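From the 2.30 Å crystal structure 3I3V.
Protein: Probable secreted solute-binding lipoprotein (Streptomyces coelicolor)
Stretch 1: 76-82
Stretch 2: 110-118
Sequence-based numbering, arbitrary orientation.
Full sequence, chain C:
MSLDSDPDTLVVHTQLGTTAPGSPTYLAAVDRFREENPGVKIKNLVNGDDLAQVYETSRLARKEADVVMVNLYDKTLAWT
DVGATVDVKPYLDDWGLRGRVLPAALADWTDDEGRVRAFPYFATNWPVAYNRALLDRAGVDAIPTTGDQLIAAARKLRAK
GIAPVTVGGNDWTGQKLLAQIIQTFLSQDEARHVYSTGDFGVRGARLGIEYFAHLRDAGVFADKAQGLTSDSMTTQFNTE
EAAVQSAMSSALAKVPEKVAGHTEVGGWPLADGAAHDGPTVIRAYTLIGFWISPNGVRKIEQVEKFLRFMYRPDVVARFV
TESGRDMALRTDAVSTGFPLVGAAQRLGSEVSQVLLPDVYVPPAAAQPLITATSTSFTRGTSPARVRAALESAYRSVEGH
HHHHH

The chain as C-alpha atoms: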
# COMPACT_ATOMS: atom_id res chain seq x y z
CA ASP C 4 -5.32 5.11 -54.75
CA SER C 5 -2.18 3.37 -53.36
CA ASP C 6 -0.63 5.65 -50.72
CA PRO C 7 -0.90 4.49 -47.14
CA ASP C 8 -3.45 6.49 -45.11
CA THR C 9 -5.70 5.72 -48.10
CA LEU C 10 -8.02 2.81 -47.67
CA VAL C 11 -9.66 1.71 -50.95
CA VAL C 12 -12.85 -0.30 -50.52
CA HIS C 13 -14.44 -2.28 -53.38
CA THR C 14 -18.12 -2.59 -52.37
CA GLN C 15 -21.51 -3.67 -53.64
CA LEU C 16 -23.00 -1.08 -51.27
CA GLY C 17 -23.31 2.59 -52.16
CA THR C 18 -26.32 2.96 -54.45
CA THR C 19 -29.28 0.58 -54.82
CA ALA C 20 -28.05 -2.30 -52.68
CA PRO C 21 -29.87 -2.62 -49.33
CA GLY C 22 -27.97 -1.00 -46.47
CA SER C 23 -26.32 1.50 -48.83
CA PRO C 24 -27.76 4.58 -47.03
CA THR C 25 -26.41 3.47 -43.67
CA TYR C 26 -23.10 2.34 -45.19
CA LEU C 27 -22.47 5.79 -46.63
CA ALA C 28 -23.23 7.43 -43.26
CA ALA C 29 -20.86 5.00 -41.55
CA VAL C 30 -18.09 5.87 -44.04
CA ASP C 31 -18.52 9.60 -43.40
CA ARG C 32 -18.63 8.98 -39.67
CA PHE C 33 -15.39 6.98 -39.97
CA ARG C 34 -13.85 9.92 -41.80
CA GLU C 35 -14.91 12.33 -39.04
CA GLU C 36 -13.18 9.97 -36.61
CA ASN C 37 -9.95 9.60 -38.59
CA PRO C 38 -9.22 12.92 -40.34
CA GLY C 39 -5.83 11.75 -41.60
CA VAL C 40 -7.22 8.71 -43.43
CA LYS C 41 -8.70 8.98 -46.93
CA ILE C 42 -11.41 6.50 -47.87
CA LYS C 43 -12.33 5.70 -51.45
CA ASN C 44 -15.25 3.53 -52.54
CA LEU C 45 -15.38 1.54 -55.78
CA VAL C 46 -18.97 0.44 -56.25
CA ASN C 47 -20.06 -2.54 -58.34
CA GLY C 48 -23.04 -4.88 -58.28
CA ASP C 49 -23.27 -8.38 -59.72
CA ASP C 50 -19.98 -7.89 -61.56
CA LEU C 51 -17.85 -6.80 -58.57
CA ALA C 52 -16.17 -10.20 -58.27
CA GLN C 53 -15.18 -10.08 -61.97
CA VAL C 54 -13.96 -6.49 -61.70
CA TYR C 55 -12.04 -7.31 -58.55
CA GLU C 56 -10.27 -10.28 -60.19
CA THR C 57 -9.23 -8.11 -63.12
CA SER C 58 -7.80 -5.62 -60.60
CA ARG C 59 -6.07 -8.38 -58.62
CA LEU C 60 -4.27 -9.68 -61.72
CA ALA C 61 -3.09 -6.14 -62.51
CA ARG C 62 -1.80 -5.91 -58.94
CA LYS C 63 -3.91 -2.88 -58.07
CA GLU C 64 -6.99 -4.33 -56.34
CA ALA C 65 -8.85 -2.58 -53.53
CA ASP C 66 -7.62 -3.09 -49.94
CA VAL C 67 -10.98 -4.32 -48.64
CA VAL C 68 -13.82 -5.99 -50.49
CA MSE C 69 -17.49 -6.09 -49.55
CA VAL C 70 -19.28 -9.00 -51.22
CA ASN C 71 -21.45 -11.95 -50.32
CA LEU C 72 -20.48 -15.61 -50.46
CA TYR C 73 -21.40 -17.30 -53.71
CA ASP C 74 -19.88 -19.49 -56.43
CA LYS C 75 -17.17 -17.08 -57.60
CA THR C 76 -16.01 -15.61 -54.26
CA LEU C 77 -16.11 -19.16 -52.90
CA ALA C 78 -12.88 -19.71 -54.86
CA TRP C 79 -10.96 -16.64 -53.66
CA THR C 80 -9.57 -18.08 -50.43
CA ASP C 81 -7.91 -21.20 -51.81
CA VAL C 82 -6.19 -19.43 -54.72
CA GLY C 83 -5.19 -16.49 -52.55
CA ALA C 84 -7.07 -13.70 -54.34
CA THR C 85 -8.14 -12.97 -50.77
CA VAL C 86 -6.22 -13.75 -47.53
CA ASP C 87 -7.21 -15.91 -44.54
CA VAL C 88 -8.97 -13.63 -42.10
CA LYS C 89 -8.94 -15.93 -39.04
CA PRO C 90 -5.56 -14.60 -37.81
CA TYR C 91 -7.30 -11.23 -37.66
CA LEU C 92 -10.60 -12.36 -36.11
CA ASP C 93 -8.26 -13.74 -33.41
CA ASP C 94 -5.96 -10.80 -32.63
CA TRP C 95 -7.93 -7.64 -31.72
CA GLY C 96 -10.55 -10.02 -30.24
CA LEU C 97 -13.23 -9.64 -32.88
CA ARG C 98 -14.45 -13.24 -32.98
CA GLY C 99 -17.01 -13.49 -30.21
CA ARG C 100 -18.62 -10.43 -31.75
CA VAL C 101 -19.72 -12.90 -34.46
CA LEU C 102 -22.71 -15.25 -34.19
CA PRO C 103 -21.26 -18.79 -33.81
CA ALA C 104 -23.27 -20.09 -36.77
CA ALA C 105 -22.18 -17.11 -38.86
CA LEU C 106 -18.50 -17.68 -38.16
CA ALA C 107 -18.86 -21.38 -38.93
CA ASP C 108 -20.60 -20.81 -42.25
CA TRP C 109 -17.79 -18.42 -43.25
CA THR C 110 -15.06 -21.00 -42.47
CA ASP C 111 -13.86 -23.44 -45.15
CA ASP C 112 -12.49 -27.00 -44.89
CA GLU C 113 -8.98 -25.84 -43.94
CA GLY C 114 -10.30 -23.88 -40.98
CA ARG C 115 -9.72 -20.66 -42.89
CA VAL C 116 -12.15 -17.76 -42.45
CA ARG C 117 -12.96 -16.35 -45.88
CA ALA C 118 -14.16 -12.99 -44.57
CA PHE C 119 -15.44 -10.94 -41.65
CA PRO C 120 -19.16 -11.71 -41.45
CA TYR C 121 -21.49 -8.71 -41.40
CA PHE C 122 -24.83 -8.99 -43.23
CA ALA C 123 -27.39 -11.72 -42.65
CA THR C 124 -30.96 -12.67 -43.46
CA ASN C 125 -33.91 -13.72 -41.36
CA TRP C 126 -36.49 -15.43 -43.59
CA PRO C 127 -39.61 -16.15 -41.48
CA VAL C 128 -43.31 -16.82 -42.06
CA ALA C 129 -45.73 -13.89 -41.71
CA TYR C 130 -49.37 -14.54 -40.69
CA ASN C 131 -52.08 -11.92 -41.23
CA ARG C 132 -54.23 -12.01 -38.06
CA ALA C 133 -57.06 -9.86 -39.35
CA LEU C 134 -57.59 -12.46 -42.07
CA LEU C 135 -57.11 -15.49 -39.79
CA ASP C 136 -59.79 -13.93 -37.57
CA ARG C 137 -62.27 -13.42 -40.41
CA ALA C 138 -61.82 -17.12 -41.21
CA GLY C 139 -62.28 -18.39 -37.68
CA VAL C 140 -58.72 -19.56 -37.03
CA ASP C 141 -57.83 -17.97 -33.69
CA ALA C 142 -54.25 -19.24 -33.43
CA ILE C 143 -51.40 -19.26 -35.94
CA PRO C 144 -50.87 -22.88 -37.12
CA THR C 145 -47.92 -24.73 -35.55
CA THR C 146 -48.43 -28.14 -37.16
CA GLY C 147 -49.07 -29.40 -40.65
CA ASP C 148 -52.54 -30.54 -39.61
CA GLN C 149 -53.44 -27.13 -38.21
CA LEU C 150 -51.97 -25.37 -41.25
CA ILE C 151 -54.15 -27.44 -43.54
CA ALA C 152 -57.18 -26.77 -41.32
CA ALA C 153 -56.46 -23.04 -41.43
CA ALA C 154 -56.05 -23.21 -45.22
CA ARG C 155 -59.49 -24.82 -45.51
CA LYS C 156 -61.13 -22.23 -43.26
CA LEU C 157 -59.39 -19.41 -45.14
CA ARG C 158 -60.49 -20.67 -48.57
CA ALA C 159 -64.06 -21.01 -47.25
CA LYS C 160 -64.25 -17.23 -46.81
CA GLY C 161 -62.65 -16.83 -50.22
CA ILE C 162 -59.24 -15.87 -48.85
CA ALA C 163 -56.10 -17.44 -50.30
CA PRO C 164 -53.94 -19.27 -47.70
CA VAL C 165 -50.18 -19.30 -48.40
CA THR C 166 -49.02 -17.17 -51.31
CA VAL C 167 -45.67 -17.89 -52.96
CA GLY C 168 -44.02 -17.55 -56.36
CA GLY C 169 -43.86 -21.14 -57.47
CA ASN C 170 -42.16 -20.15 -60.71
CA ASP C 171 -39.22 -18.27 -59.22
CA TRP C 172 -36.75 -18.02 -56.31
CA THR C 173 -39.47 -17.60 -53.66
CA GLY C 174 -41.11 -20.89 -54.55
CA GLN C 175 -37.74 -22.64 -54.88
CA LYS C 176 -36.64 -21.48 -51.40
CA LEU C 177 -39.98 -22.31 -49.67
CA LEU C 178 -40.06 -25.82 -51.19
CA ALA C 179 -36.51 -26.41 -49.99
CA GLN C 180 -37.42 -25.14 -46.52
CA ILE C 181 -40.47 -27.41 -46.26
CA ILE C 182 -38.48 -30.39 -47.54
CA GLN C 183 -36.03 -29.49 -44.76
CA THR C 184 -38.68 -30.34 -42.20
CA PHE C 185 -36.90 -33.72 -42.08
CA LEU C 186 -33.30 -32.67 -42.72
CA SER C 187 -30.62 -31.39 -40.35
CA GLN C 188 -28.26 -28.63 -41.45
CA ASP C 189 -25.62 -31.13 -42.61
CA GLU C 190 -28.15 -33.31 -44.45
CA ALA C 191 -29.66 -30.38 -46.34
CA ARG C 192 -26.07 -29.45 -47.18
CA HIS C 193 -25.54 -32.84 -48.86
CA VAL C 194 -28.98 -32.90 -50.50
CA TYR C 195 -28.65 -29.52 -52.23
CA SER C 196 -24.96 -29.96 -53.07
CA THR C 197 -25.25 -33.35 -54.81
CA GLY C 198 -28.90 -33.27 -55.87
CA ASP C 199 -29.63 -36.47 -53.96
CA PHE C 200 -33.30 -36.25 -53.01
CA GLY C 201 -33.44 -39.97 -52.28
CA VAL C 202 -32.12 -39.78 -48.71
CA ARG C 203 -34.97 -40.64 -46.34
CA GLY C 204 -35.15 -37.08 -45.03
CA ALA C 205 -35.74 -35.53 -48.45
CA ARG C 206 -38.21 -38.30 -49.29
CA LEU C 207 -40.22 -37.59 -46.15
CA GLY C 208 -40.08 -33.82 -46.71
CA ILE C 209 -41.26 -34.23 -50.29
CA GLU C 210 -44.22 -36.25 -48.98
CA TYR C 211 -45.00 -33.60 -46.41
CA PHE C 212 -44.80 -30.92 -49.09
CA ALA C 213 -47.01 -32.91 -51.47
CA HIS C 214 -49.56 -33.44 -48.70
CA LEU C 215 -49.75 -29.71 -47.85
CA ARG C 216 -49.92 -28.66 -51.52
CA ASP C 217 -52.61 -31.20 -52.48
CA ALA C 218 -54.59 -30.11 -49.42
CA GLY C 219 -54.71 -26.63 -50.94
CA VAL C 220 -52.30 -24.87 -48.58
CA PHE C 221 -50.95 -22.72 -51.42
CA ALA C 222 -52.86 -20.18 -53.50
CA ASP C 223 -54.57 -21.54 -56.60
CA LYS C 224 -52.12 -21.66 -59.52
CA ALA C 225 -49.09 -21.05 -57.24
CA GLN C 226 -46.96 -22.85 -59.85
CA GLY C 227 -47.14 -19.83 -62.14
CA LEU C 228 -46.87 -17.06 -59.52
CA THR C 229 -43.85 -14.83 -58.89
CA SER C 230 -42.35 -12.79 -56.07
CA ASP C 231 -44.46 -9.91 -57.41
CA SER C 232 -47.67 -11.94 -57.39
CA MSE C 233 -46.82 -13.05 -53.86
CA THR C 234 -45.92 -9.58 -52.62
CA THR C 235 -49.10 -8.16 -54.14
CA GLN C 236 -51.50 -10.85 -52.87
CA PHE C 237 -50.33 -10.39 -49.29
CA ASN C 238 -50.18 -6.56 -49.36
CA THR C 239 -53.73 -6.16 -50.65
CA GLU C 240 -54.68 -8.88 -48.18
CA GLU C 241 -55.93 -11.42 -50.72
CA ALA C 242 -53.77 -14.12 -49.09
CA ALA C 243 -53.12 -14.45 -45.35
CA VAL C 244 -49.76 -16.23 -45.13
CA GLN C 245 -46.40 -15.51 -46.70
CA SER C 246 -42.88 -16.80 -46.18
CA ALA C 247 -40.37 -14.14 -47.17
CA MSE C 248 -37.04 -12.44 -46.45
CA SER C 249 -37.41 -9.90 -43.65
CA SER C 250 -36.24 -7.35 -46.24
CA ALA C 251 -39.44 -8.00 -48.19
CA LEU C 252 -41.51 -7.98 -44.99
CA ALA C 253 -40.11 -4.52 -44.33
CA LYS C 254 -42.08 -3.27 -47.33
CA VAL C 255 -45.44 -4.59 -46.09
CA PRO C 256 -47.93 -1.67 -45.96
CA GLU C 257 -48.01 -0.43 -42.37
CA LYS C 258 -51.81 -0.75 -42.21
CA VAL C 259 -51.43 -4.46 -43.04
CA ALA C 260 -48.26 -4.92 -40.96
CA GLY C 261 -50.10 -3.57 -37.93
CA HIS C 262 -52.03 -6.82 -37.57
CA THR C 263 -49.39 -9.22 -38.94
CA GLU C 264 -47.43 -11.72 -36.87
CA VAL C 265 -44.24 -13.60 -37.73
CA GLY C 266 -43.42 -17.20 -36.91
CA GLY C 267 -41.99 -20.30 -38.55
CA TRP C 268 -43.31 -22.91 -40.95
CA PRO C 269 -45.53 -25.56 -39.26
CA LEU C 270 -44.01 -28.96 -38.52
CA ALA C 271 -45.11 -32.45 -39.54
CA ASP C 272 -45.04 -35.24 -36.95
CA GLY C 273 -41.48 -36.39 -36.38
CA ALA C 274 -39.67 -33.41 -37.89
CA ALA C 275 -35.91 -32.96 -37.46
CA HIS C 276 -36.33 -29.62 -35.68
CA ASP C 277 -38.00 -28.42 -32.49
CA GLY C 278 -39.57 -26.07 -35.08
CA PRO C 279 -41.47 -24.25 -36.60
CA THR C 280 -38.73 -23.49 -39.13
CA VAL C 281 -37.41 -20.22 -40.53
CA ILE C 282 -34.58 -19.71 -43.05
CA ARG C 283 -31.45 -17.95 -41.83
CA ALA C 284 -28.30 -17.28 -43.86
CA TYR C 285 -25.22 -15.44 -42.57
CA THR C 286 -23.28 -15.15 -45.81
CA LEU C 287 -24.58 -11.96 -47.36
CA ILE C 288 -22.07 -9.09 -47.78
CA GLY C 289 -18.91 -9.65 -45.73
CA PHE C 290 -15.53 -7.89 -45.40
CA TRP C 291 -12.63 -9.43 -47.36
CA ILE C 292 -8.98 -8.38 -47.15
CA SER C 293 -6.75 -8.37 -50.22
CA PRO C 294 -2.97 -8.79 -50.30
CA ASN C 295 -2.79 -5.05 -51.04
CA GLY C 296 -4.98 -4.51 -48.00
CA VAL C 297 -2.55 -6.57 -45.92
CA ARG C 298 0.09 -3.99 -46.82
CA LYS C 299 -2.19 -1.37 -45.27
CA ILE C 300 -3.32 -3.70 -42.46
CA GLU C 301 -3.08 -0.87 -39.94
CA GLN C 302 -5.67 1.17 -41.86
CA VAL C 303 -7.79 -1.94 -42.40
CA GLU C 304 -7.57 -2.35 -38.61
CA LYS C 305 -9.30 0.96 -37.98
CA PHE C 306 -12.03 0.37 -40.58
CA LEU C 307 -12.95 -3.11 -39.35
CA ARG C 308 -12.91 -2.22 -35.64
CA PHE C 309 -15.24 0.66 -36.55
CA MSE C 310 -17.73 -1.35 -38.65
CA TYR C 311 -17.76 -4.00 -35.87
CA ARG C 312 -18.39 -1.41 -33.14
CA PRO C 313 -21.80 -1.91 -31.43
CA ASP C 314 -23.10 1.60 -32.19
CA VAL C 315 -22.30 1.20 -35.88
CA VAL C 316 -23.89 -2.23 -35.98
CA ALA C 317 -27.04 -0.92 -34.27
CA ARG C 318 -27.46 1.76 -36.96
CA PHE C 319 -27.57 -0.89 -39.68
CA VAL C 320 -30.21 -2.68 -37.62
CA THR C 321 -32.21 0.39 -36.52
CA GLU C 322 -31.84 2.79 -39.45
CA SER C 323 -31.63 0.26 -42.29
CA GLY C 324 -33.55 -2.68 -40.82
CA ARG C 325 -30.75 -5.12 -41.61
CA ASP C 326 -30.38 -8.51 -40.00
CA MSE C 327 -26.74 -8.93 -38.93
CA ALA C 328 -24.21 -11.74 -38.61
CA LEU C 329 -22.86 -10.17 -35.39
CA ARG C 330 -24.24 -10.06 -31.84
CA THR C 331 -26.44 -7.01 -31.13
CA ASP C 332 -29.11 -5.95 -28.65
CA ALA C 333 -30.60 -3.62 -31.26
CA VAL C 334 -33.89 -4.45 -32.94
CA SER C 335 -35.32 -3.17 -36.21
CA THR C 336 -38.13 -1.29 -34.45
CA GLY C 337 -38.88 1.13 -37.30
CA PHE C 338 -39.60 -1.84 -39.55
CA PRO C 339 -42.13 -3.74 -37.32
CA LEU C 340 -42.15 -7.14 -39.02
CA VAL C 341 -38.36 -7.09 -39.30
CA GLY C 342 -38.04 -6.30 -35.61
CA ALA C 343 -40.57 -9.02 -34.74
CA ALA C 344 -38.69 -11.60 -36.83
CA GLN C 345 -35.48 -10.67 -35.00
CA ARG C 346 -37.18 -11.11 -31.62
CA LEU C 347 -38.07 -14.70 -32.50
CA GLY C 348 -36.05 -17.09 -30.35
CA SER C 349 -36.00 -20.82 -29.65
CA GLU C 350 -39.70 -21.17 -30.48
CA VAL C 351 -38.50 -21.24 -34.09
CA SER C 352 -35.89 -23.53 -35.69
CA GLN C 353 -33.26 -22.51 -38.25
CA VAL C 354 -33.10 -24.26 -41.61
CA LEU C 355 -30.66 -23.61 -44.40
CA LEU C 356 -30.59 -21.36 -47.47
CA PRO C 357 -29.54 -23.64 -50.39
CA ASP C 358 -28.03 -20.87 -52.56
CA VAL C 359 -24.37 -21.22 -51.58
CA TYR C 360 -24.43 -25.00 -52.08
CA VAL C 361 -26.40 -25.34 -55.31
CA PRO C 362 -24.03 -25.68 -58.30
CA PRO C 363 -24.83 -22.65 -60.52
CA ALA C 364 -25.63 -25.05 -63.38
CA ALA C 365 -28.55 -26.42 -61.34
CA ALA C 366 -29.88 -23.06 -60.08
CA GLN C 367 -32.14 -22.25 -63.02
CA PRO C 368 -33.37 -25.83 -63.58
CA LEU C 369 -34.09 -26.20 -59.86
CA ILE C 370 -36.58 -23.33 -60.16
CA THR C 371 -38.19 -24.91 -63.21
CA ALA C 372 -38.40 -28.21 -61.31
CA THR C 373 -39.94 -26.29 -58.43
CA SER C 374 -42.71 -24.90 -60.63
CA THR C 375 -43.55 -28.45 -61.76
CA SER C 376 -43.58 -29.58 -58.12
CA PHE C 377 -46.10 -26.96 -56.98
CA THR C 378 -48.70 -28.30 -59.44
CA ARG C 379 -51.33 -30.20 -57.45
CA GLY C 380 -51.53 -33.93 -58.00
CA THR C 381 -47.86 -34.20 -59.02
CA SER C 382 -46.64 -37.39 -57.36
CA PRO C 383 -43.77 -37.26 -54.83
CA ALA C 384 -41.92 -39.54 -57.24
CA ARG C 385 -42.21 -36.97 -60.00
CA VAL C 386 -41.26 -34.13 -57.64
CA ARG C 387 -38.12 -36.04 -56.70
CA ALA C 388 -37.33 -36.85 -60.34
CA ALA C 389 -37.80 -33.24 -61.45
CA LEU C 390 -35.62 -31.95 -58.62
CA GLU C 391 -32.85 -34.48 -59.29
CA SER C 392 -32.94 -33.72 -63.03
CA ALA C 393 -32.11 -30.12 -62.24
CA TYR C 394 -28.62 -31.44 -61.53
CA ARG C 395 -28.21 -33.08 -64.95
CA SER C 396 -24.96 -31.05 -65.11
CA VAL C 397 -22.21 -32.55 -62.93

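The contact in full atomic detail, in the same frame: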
# COMPACT_ATOMS: atom_id res chain seq x y z
N THR C 76 -16.81 -16.01 -55.42
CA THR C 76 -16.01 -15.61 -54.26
C THR C 76 -15.68 -16.81 -53.38
O THR C 76 -14.84 -16.72 -52.49
CB THR C 76 -16.72 -14.52 -53.40
OG1 THR C 76 -17.92 -15.04 -52.81
CG2 THR C 76 -17.07 -13.31 -54.26
N LEU C 77 -16.33 -17.93 -53.65
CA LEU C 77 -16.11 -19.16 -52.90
C LEU C 77 -14.73 -19.72 -53.26
O LEU C 77 -14.18 -20.55 -52.53
CB LEU C 77 -17.21 -20.15 -53.28
CG LEU C 77 -17.97 -21.02 -52.28
CD1 LEU C 77 -17.97 -20.43 -50.90
CD2 LEU C 77 -19.39 -21.18 -52.80
N ALA C 78 -14.18 -19.25 -54.37
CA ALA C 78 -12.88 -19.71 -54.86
C ALA C 78 -11.72 -18.77 -54.54
O ALA C 78 -10.58 -19.10 -54.83
CB ALA C 78 -12.94 -19.93 -56.37
N TRP C 79 -12.01 -17.62 -53.96
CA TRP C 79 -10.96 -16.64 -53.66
C TRP C 79 -9.96 -17.06 -52.59
O TRP C 79 -8.77 -16.79 -52.73
CB TRP C 79 -11.58 -15.30 -53.23
CG TRP C 79 -12.18 -14.51 -54.35
CD1 TRP C 79 -12.13 -14.82 -55.69
CD2 TRP C 79 -12.83 -13.24 -54.25
NE1 TRP C 79 -12.72 -13.81 -56.42
CE2 TRP C 79 -13.16 -12.84 -55.56
CE3 TRP C 79 -13.18 -12.41 -53.18
CZ2 TRP C 79 -13.81 -11.63 -55.83
CZ3 TRP C 79 -13.84 -11.21 -53.45
CH2 TRP C 79 -14.14 -10.83 -54.76
N THR C 80 -10.44 -17.69 -51.53
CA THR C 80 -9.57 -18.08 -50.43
C THR C 80 -8.50 -19.10 -50.80
O THR C 80 -7.33 -18.90 -50.51
CB THR C 80 -10.38 -18.62 -49.24
OG1 THR C 80 -11.39 -17.67 -48.88
CG2 THR C 80 -9.49 -18.84 -48.03
N ASP C 81 -8.89 -20.18 -51.46
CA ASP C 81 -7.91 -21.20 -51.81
C ASP C 81 -6.83 -20.72 -52.77
O ASP C 81 -5.67 -21.07 -52.60
CB ASP C 81 -8.60 -22.44 -52.36
CG ASP C 81 -7.69 -23.65 -52.35
OD1 ASP C 81 -7.23 -24.02 -51.25
OD2 ASP C 81 -7.43 -24.22 -53.44
N VAL C 82 -7.20 -19.92 -53.78
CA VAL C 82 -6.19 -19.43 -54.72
C VAL C 82 -5.43 -18.22 -54.21
O VAL C 82 -4.45 -17.79 -54.81
CB VAL C 82 -6.80 -19.07 -56.10
CG1 VAL C 82 -7.44 -20.30 -56.72
CG2 VAL C 82 -7.81 -17.95 -55.95
N THR C 110 -16.32 -20.26 -42.60
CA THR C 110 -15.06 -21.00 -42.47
C THR C 110 -15.06 -22.17 -43.45
O THR C 110 -16.05 -22.90 -43.54
CB THR C 110 -14.90 -21.58 -41.05
OG1 THR C 110 -14.99 -20.53 -40.08
CG2 THR C 110 -13.56 -22.29 -40.91
N ASP C 111 -13.96 -22.35 -44.17
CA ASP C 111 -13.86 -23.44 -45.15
C ASP C 111 -13.33 -24.72 -44.51
O ASP C 111 -13.21 -24.80 -43.28
CB ASP C 111 -12.95 -23.04 -46.33
CG ASP C 111 -11.50 -22.80 -45.91
OD1 ASP C 111 -11.08 -23.32 -44.86
OD2 ASP C 111 -10.78 -22.08 -46.64
N ASP C 112 -13.01 -25.70 -45.34
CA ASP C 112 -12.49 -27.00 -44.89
C ASP C 112 -11.16 -26.92 -44.16
O ASP C 112 -10.91 -27.69 -43.23
CB ASP C 112 -12.35 -27.96 -46.06
CG ASP C 112 -13.67 -28.34 -46.68
OD1 ASP C 112 -14.72 -28.02 -46.07
OD2 ASP C 112 -13.68 -28.97 -47.76
N GLU C 113 -10.29 -25.99 -44.57
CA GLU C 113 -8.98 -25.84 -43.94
C GLU C 113 -9.01 -25.00 -42.67
O GLU C 113 -7.95 -24.64 -42.14
CB GLU C 113 -7.98 -25.21 -44.92
CG GLU C 113 -7.54 -26.10 -46.06
CD GLU C 113 -8.64 -26.32 -47.07
OE1 GLU C 113 -9.17 -25.31 -47.59
OE2 GLU C 113 -8.99 -27.50 -47.34
N GLY C 114 -10.20 -24.68 -42.18
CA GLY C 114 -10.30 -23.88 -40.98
C GLY C 114 -9.94 -22.43 -41.25
O GLY C 114 -9.57 -21.69 -40.34
N ARG C 115 -10.02 -22.03 -42.51
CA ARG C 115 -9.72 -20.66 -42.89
C ARG C 115 -11.02 -19.85 -42.92
O ARG C 115 -12.05 -20.35 -43.35
CB ARG C 115 -9.07 -20.61 -44.28
CG ARG C 115 -7.61 -21.06 -44.30
CD ARG C 115 -7.01 -20.99 -45.70
NE ARG C 115 -7.75 -21.83 -46.65
CZ ARG C 115 -7.25 -22.25 -47.81
NH1 ARG C 115 -6.02 -21.90 -48.17
NH2 ARG C 115 -7.98 -23.00 -48.61
N VAL C 116 -10.97 -18.61 -42.43
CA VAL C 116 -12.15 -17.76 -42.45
C VAL C 116 -12.06 -16.87 -43.68
O VAL C 116 -11.19 -16.01 -43.77
CB VAL C 116 -12.24 -16.90 -41.19
CG1 VAL C 116 -13.53 -16.07 -41.22
CG2 VAL C 116 -12.22 -17.80 -39.96
N ARG C 117 -12.96 -17.10 -44.63
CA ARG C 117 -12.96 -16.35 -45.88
C ARG C 117 -13.06 -14.84 -45.69
O ARG C 117 -12.34 -14.07 -46.33
CB ARG C 117 -14.10 -16.82 -46.77
CG ARG C 117 -14.17 -18.32 -46.95
CD ARG C 117 -15.43 -18.68 -47.70
NE ARG C 117 -15.73 -20.10 -47.61
CZ ARG C 117 -15.31 -21.02 -48.47
NH1 ARG C 117 -14.56 -20.67 -49.51
NH2 ARG C 117 -15.67 -22.29 -48.31
N ALA C 118 -13.97 -14.42 -44.81
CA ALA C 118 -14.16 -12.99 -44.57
C ALA C 118 -14.76 -12.67 -43.21
O ALA C 118 -15.13 -13.56 -42.46
CB ALA C 118 -15.05 -12.41 -45.67
O HOH W 1 -13.24 -18.36 -50.51

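Arginine side chains often join segments that share no backbone pairing, and this contact is a compact example. A short helical segment meets an irregular loop that includes a type I turn from Asp111 to Gly114; the closest backbone approach is 5.9 Å, between the CA atoms of Thr80 and Arg117. Two arginines bridge the gap.

Arg115 points toward the helical segment, and its m, t, m, -161° conformation places the guanidinium among three carboxylates. Its NE bonds Asp111 OD2 at 3.0 Å, while Asp111 OD1, with chi1 at p, accepts the Arg115 backbone N at 2.9 Å, so one aspartate holds both ends of the residue. Across the interface, Arg115 NH2 forms a nearly linear salt bridge to Asp81 OD1 (2.9 Å), which the t rotamer of Asp81 brings within reach. The same NH2 bonds weakly to Glu113 OE1 (2.8 Å), and its positive charge offsets the proximity of the two acids. Thr80 CG2 lies over one guanidinium face.

Arg117 starts out sideways but extends through t, t torsions until Leu77 CD1 covers a face of its guanidinium, 3.7 Å from CZ. Its NH1 donates to water 1 (2.8 Å), which also bonds Thr80 OG1 (2.6 Å) and donates to Thr76 O (3.0 Å). Thr80, at m, thus serves both arginines.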